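Long-range contacts in propionate kinase (Francisella tularensis subsp. tularensis, PDB 3KHY), which probably catalyses the reversible, magnesium-dependent transfer of phosphate from ATP to acetate and perhaps propionate, as a homodimer of the acetokinase family: residues A[6-11]-A[119-124]; A[58-63]-A[125-130]; A[80-85]-A[130-135]. All blocks are in the same frame, centred on the assembly; numbering follows the deposited sequence.

Contact 1 (A[6-11]-A[119-124]); sequences VLNCGS and PAHIEG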
# COMPACT_ATOMS: atom_id res chain seq x y z
N VAL A 6 -20.25 1.81 -28.89
CA VAL A 6 -19.61 1.67 -27.58
C VAL A 6 -19.77 2.96 -26.78
O VAL A 6 -19.45 4.04 -27.26
CB VAL A 6 -18.12 1.32 -27.72
CG1 VAL A 6 -17.45 1.24 -26.35
CG2 VAL A 6 -17.96 0.02 -28.46
N LEU A 7 -20.30 2.84 -25.56
CA LEU A 7 -20.61 4.03 -24.77
C LEU A 7 -19.96 4.03 -23.41
O LEU A 7 -19.85 3.00 -22.75
CB LEU A 7 -22.12 4.16 -24.56
CG LEU A 7 -23.01 4.22 -25.80
CD1 LEU A 7 -24.47 4.21 -25.36
CD2 LEU A 7 -22.67 5.46 -26.65
N ASN A 8 -19.57 5.22 -22.97
CA ASN A 8 -19.29 5.44 -21.56
C ASN A 8 -20.17 6.61 -21.14
O ASN A 8 -19.87 7.77 -21.45
CB ASN A 8 -17.81 5.73 -21.32
CG ASN A 8 -17.47 5.90 -19.84
OD1 ASN A 8 -18.31 5.64 -18.97
ND2 ASN A 8 -16.25 6.33 -19.56
N CYS A 9 -21.28 6.31 -20.47
CA CYS A 9 -22.23 7.35 -20.08
C CYS A 9 -21.93 7.86 -18.68
O CYS A 9 -22.13 7.14 -17.70
CB CYS A 9 -23.67 6.83 -20.12
SG CYS A 9 -24.24 6.29 -21.74
N GLY A 10 -21.46 9.10 -18.59
CA GLY A 10 -21.17 9.72 -17.30
C GLY A 10 -22.30 10.64 -16.88
O GLY A 10 -23.30 10.79 -17.60
N SER A 11 -22.14 11.28 -15.72
CA SER A 11 -23.17 12.16 -15.17
C SER A 11 -23.47 13.37 -16.06
O SER A 11 -24.62 13.79 -16.17
CB SER A 11 -22.81 12.60 -13.75
OG SER A 11 -21.46 13.05 -13.68
N PRO A 119 -24.94 4.94 -11.27
CA PRO A 119 -26.26 5.48 -11.62
C PRO A 119 -26.30 6.02 -13.05
O PRO A 119 -27.26 5.75 -13.77
CB PRO A 119 -26.45 6.62 -10.62
CG PRO A 119 -25.63 6.22 -9.44
CD PRO A 119 -24.43 5.51 -10.01
N ALA A 120 -25.28 6.78 -13.45
CA ALA A 120 -25.22 7.32 -14.81
C ALA A 120 -25.11 6.21 -15.86
O ALA A 120 -25.69 6.30 -16.94
CB ALA A 120 -24.07 8.31 -14.95
N HIS A 121 -24.35 5.16 -15.55
CA HIS A 121 -24.30 3.98 -16.40
C HIS A 121 -25.71 3.40 -16.60
O HIS A 121 -26.11 3.07 -17.71
CB HIS A 121 -23.42 2.88 -15.79
CG HIS A 121 -21.97 3.24 -15.68
ND1 HIS A 121 -21.29 3.98 -16.62
CD2 HIS A 121 -21.04 2.89 -14.74
CE1 HIS A 121 -20.02 4.10 -16.26
NE2 HIS A 121 -19.85 3.45 -15.12
N ILE A 122 -26.44 3.23 -15.50
CA ILE A 122 -27.78 2.66 -15.57
C ILE A 122 -28.72 3.55 -16.39
O ILE A 122 -29.41 3.07 -17.29
CB ILE A 122 -28.35 2.41 -14.16
CG1 ILE A 122 -27.65 1.21 -13.54
CG2 ILE A 122 -29.86 2.20 -14.21
CD1 ILE A 122 -27.93 1.03 -12.06
N GLU A 123 -28.71 4.85 -16.11
CA GLU A 123 -29.55 5.79 -16.86
C GLU A 123 -29.26 5.76 -18.35
O GLU A 123 -30.18 5.81 -19.16
CB GLU A 123 -29.37 7.21 -16.32
CG GLU A 123 -30.12 7.45 -15.02
CD GLU A 123 -29.40 8.41 -14.10
OE1 GLU A 123 -28.49 9.12 -14.59
OE2 GLU A 123 -29.74 8.46 -12.90
N GLY A 124 -27.98 5.69 -18.70
CA GLY A 124 -27.57 5.61 -20.09
C GLY A 124 -28.16 4.39 -20.76
O GLY A 124 -28.63 4.44 -21.89
O HOH W 1 -21.75 3.72 -19.58
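Where strand 3-9 runs out into the first turn of the nucleotide-binding fold shared with the actin-like ATPases, Cys9, Gly10 and the predicted magnesium ligand Asn8 meet Ala120, His121 and Gly124 of helix 118-131. The short axes of 6-9 and 119-124 pass 7.8 Å apart at 133°, a close approach that small residues permit. Cys9 points at the helix with SG anti to its carbonyl carbon (chi1 -62°), and the sulfur comes to rest 3.8 Å from Gly124 CA. Gly124 has no side chain, and its bare backbone serves as the seat for the cysteine. One turn earlier, the methyl of Ala120 sits against the main chain beyond the strand, with CB 3.5 Å from Gly10 C and 3.6 Å from Cys9 O.

The polar half of the contact gathers round His121. Asn8 OD1 approaches the rim of the imidazole, near the ring plane, 3.6 Å from His121 CE1, while the amide and ring planes are turned 33° apart. A water links the strand's main chain to the histidine ring: it accepts from Cys9 N at 2.8 Å and is hydrogen-bonded to His121 ND1 at 3.0 Å, giving the last N-H of the strand a partner and helping to fix the ring. His121 would be a second-shell residue if Asn8 binds magnesium as predicted; the Asn8 side chain also lies beside Arg85 and Lys15, the predicted substrate and ATP ligands. Strand 3-9 is flanked in the sheet by strands 14-20 and 79-86, and Tyr59 and Phe63 of helix 59-72 pack on Cys9 beside helix 118-131.

Contact 2 (A[58-63]-A[125-130]); sequences SYKDVF and IRFCQQ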
# COMPACT_ATOMS: atom_id res chain seq x y z
N SER A 58 -30.58 18.55 -23.22
CA SER A 58 -30.77 17.52 -22.21
C SER A 58 -29.93 16.30 -22.57
O SER A 58 -29.46 16.16 -23.70
CB SER A 58 -32.24 17.12 -22.10
OG SER A 58 -32.68 16.48 -23.28
N TYR A 59 -29.75 15.41 -21.60
CA TYR A 59 -29.10 14.14 -21.84
C TYR A 59 -29.88 13.42 -22.94
O TYR A 59 -29.30 12.75 -23.78
CB TYR A 59 -29.12 13.32 -20.56
CG TYR A 59 -27.92 12.43 -20.34
CD1 TYR A 59 -26.92 12.79 -19.44
CD2 TYR A 59 -27.79 11.23 -21.01
CE1 TYR A 59 -25.82 11.97 -19.22
CE2 TYR A 59 -26.70 10.40 -20.80
CZ TYR A 59 -25.72 10.78 -19.90
OH TYR A 59 -24.63 9.95 -19.70
N LYS A 60 -31.20 13.58 -22.92
CA LYS A 60 -32.03 13.00 -23.97
C LYS A 60 -31.77 13.67 -25.33
O LYS A 60 -31.74 13.00 -26.36
CB LYS A 60 -33.52 13.11 -23.62
CG LYS A 60 -34.43 12.43 -24.64
CD LYS A 60 -35.89 12.79 -24.43
CE LYS A 60 -36.77 12.19 -25.53
NZ LYS A 60 -38.18 12.69 -25.48
N ASP A 61 -31.58 14.99 -25.32
CA ASP A 61 -31.24 15.73 -26.53
C ASP A 61 -29.92 15.23 -27.12
O ASP A 61 -29.77 15.09 -28.33
CB ASP A 61 -31.13 17.23 -26.24
CG ASP A 61 -32.46 17.85 -25.86
OD1 ASP A 61 -33.51 17.27 -26.22
OD2 ASP A 61 -32.46 18.91 -25.21
N VAL A 62 -28.96 14.96 -26.25
CA VAL A 62 -27.68 14.42 -26.68
C VAL A 62 -27.89 13.11 -27.43
O VAL A 62 -27.37 12.92 -28.52
CB VAL A 62 -26.74 14.19 -25.49
CG1 VAL A 62 -25.52 13.38 -25.93
CG2 VAL A 62 -26.32 15.52 -24.90
N PHE A 63 -28.67 12.21 -26.84
CA PHE A 63 -28.92 10.92 -27.47
C PHE A 63 -29.64 11.01 -28.81
O PHE A 63 -29.34 10.25 -29.73
CB PHE A 63 -29.66 9.98 -26.52
CG PHE A 63 -28.74 9.15 -25.66
CD1 PHE A 63 -28.03 8.09 -26.21
CD2 PHE A 63 -28.57 9.45 -24.32
CE1 PHE A 63 -27.17 7.34 -25.43
CE2 PHE A 63 -27.71 8.70 -23.54
CZ PHE A 63 -27.01 7.64 -24.09
N ILE A 125 -28.14 3.28 -20.03
CA ILE A 125 -28.71 2.03 -20.52
C ILE A 125 -30.20 2.20 -20.79
O ILE A 125 -30.72 1.73 -21.81
CB ILE A 125 -28.46 0.88 -19.51
CG1 ILE A 125 -26.96 0.53 -19.50
CG2 ILE A 125 -29.29 -0.34 -19.85
CD1 ILE A 125 -26.58 -0.49 -18.44
N ARG A 126 -30.89 2.89 -19.89
CA ARG A 126 -32.33 3.13 -20.04
C ARG A 126 -32.64 4.04 -21.23
O ARG A 126 -33.58 3.77 -21.99
CB ARG A 126 -32.93 3.68 -18.75
CG ARG A 126 -33.09 2.59 -17.67
CD ARG A 126 -33.24 3.19 -16.28
NE ARG A 126 -33.37 2.16 -15.25
CZ ARG A 126 -33.40 2.41 -13.95
NH1 ARG A 126 -33.31 3.66 -13.52
NH2 ARG A 126 -33.52 1.42 -13.08
N PHE A 127 -31.86 5.10 -21.40
CA PHE A 127 -31.99 5.93 -22.59
C PHE A 127 -31.88 5.06 -23.84
O PHE A 127 -32.65 5.22 -24.78
CB PHE A 127 -30.93 7.03 -22.62
CG PHE A 127 -31.26 8.23 -21.77
CD1 PHE A 127 -32.43 8.95 -22.00
CD2 PHE A 127 -30.41 8.65 -20.77
CE1 PHE A 127 -32.74 10.05 -21.22
CE2 PHE A 127 -30.72 9.75 -19.99
CZ PHE A 127 -31.88 10.46 -20.22
N CYS A 128 -30.92 4.14 -23.83
CA CYS A 128 -30.70 3.28 -24.99
C CYS A 128 -31.84 2.31 -25.22
O CYS A 128 -32.15 1.98 -26.36
CB CYS A 128 -29.37 2.53 -24.86
SG CYS A 128 -27.93 3.57 -25.21
N GLN A 129 -32.47 1.85 -24.14
CA GLN A 129 -33.64 0.99 -24.26
C GLN A 129 -34.79 1.73 -24.95
O GLN A 129 -35.54 1.14 -25.72
CB GLN A 129 -34.09 0.48 -22.89
CG GLN A 129 -33.11 -0.51 -22.25
CD GLN A 129 -33.63 -1.08 -20.94
OE1 GLN A 129 -34.33 -0.40 -20.18
NE2 GLN A 129 -33.27 -2.33 -20.67
N GLN A 130 -34.91 3.02 -24.66
CA GLN A 130 -35.96 3.85 -25.26
C GLN A 130 -35.66 4.17 -26.72
O GLN A 130 -36.54 4.08 -27.58
CB GLN A 130 -36.09 5.16 -24.50
CG GLN A 130 -36.55 5.04 -23.06
CD GLN A 130 -36.81 6.39 -22.43
OE1 GLN A 130 -36.05 7.34 -22.63
NE2 GLN A 130 -37.89 6.49 -21.67
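An aromatic cluster of Tyr59, Phe63 and Phe127 fills the groove between helices 59-72 and 118-131, whose short segment axes pass 10.9 Å apart at 52°, a spacing wide enough for rings to stand between them. Phe127 is the central piece. Its CG lies anti to the carbonyl carbon (chi1 -81°), and its ring reaches across to the first turn of the other helix. There it runs nearly parallel to the Tyr59 ring, planes at 9°, but slid so far that the two barely overlap; the touch is made by Tyr59 CD2 and Phe127 CE2, 3.4 Å apart. Phe63 takes the root of the same side chain: Phe127 CB stands over one face of its ring, 4.0 Å from the centroid, in a CH-pi contact. On Phe63 the sulfur of Cys128 comes in obliquely, SG being 3.9 Å from Phe63 CE1, and the aliphatic CB of Lys60 borders Phe127 CE1.

The turn that carries Tyr59 and leads to Phe63 begins with a capping box, Asp61 N donating to Ser58 OG (2.8 Å) and Ser58 N to Asp61 OD2. Beneath the cluster lies strand 3-9: Phe63 and Cys128 pack on Leu7, and Tyr59 OH is hydrogen-bonded to Gly10 O.

Contact 3 (A[80-85]-A[130-135]); sequences VAIGHR and QIFPEL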
# COMPACT_ATOMS: atom_id res chain seq x y z
N VAL A 80 -25.43 -3.56 -34.62
CA VAL A 80 -26.04 -4.81 -34.17
C VAL A 80 -26.19 -4.89 -32.65
O VAL A 80 -26.96 -5.70 -32.15
CB VAL A 80 -25.26 -6.03 -34.68
CG1 VAL A 80 -23.86 -6.04 -34.11
CG2 VAL A 80 -25.98 -7.32 -34.33
N ALA A 81 -25.46 -4.05 -31.93
CA ALA A 81 -25.57 -4.04 -30.47
C ALA A 81 -24.92 -2.81 -29.86
O ALA A 81 -24.19 -2.08 -30.53
CB ALA A 81 -24.99 -5.31 -29.87
N ILE A 82 -25.19 -2.59 -28.57
CA ILE A 82 -24.60 -1.49 -27.81
C ILE A 82 -23.82 -2.03 -26.62
O ILE A 82 -24.34 -2.81 -25.81
CB ILE A 82 -25.68 -0.53 -27.30
CG1 ILE A 82 -26.52 -0.00 -28.47
CG2 ILE A 82 -25.06 0.63 -26.52
CD1 ILE A 82 -27.73 0.78 -28.02
N GLY A 83 -22.55 -1.63 -26.50
CA GLY A 83 -21.73 -2.02 -25.36
C GLY A 83 -21.49 -0.85 -24.43
O GLY A 83 -21.08 0.22 -24.87
N HIS A 84 -21.77 -1.06 -23.14
CA HIS A 84 -21.64 -0.02 -22.13
C HIS A 84 -20.48 -0.31 -21.21
O HIS A 84 -20.38 -1.41 -20.65
CB HIS A 84 -22.89 0.05 -21.26
CG HIS A 84 -24.14 0.41 -22.01
ND1 HIS A 84 -24.61 1.70 -22.09
CD2 HIS A 84 -25.00 -0.35 -22.72
CE1 HIS A 84 -25.72 1.72 -22.81
NE2 HIS A 84 -25.98 0.49 -23.21
N ARG A 85 -19.60 0.67 -21.03
CA ARG A 85 -18.62 0.59 -19.96
C ARG A 85 -19.35 0.75 -18.64
O ARG A 85 -20.23 1.61 -18.51
CB ARG A 85 -17.59 1.72 -20.11
CG ARG A 85 -16.42 1.62 -19.13
CD ARG A 85 -15.37 2.69 -19.44
NE ARG A 85 -14.08 2.37 -18.84
CZ ARG A 85 -13.00 2.05 -19.55
NH1 ARG A 85 -13.04 2.04 -20.87
NH2 ARG A 85 -11.87 1.77 -18.92
N GLN A 130 -34.91 3.02 -24.66
CA GLN A 130 -35.96 3.85 -25.26
C GLN A 130 -35.66 4.17 -26.72
O GLN A 130 -36.54 4.08 -27.58
CB GLN A 130 -36.09 5.16 -24.50
CG GLN A 130 -36.55 5.04 -23.06
CD GLN A 130 -36.81 6.39 -22.43
OE1 GLN A 130 -36.05 7.34 -22.63
NE2 GLN A 130 -37.89 6.49 -21.67
N ILE A 131 -34.42 4.56 -26.98
CA ILE A 131 -34.02 5.13 -28.25
C ILE A 131 -33.58 4.09 -29.28
O ILE A 131 -33.82 4.26 -30.48
CB ILE A 131 -32.92 6.18 -28.03
CG1 ILE A 131 -33.46 7.30 -27.14
CG2 ILE A 131 -32.42 6.73 -29.36
CD1 ILE A 131 -32.46 8.38 -26.84
N PHE A 132 -32.94 3.02 -28.82
CA PHE A 132 -32.55 1.94 -29.71
C PHE A 132 -33.14 0.62 -29.23
O PHE A 132 -32.40 -0.31 -28.88
CB PHE A 132 -31.02 1.84 -29.79
CG PHE A 132 -30.32 3.15 -30.06
CD1 PHE A 132 -30.33 3.71 -31.33
CD2 PHE A 132 -29.64 3.81 -29.05
CE1 PHE A 132 -29.68 4.91 -31.58
CE2 PHE A 132 -28.99 5.01 -29.30
CZ PHE A 132 -29.00 5.56 -30.56
N PRO A 133 -34.48 0.52 -29.21
CA PRO A 133 -35.22 -0.59 -28.60
C PRO A 133 -34.92 -1.96 -29.22
O PRO A 133 -35.08 -2.98 -28.55
CB PRO A 133 -36.68 -0.22 -28.87
CG PRO A 133 -36.63 0.70 -30.04
CD PRO A 133 -35.39 1.50 -29.83
N GLU A 134 -34.48 -1.97 -30.47
CA GLU A 134 -34.26 -3.23 -31.18
C GLU A 134 -32.93 -3.88 -30.83
O GLU A 134 -32.73 -5.07 -31.05
CB GLU A 134 -34.35 -3.00 -32.70
CG GLU A 134 -35.72 -2.55 -33.20
CD GLU A 134 -35.74 -2.29 -34.70
OE1 GLU A 134 -34.66 -2.29 -35.33
OE2 GLU A 134 -36.85 -2.09 -35.26
N LEU A 135 -32.01 -3.10 -30.27
CA LEU A 135 -30.64 -3.58 -30.09
C LEU A 135 -30.39 -4.28 -28.75
O LEU A 135 -30.79 -3.79 -27.70
CB LEU A 135 -29.66 -2.43 -30.28
CG LEU A 135 -29.62 -1.86 -31.69
CD1 LEU A 135 -28.66 -0.69 -31.76
CD2 LEU A 135 -29.25 -2.94 -32.70
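Ile82 meets Phe132 and Leu135 through apolar contacts alone, its side chain crossing each of theirs at about a right angle. CG1 of Ile82 is anti to the carbonyl carbon (chi1 -56°), and CD1 beyond it comes obliquely to the Phe132 ring, 3.7 Å from Phe132 CD2 and 3.9 Å from Phe132 CB. Leu135 splits its two methyls between different targets: CD1 lies 4.0 Å from Ile82 CG1, whereas CD2 settles on the main chain two residues back along the strand, 3.6 Å from Val80 C.

Backbone bonding shapes the segment that carries these side chains. Helix 118-131 ends, Phe132 leaves helical torsions, and a type I turn from Phe132 to Leu135 is closed by Leu135 N donating to Phe132 O at 3.1 Å. The chain then enters strand 137-141, parallel to strand 79-86, so the contact closes a beta-alpha-beta crossover of the sheet; the backbone of Ile82 is hydrogen-bonded to Pro136 and Val138. Ile131, the last helical residue, lays CG2 over the centre of the Phe132 ring, 3.7 Å above its plane.

Salt bridges belong to the far end of the strand, where Arg85, a predicted substrate ligand, pairs with Asp142 and Glu372.

Overall arrangement
All three contacts use helix 118-131, taken in order from its start to the turn that follows it. Contact 1 sets the helix itself against strand 3-9, contact 3 the turn after it against the neighbouring strand 79-86, while contact 2 joins it to helix 59-72 on the same flank. Contacts 2 and 3 are both apolar between their segments, but only contact 3 is buried; 1 and 2 are partly buried. Chemistry follows position: small residues, a histidine and a water near the predicted active site in contact 1, aromatic rings between helices in contact 2, aliphatic groups at the helix exit in contact 3. Cys128 of contact 2 also reaches Ile82 and His84 of contact 3.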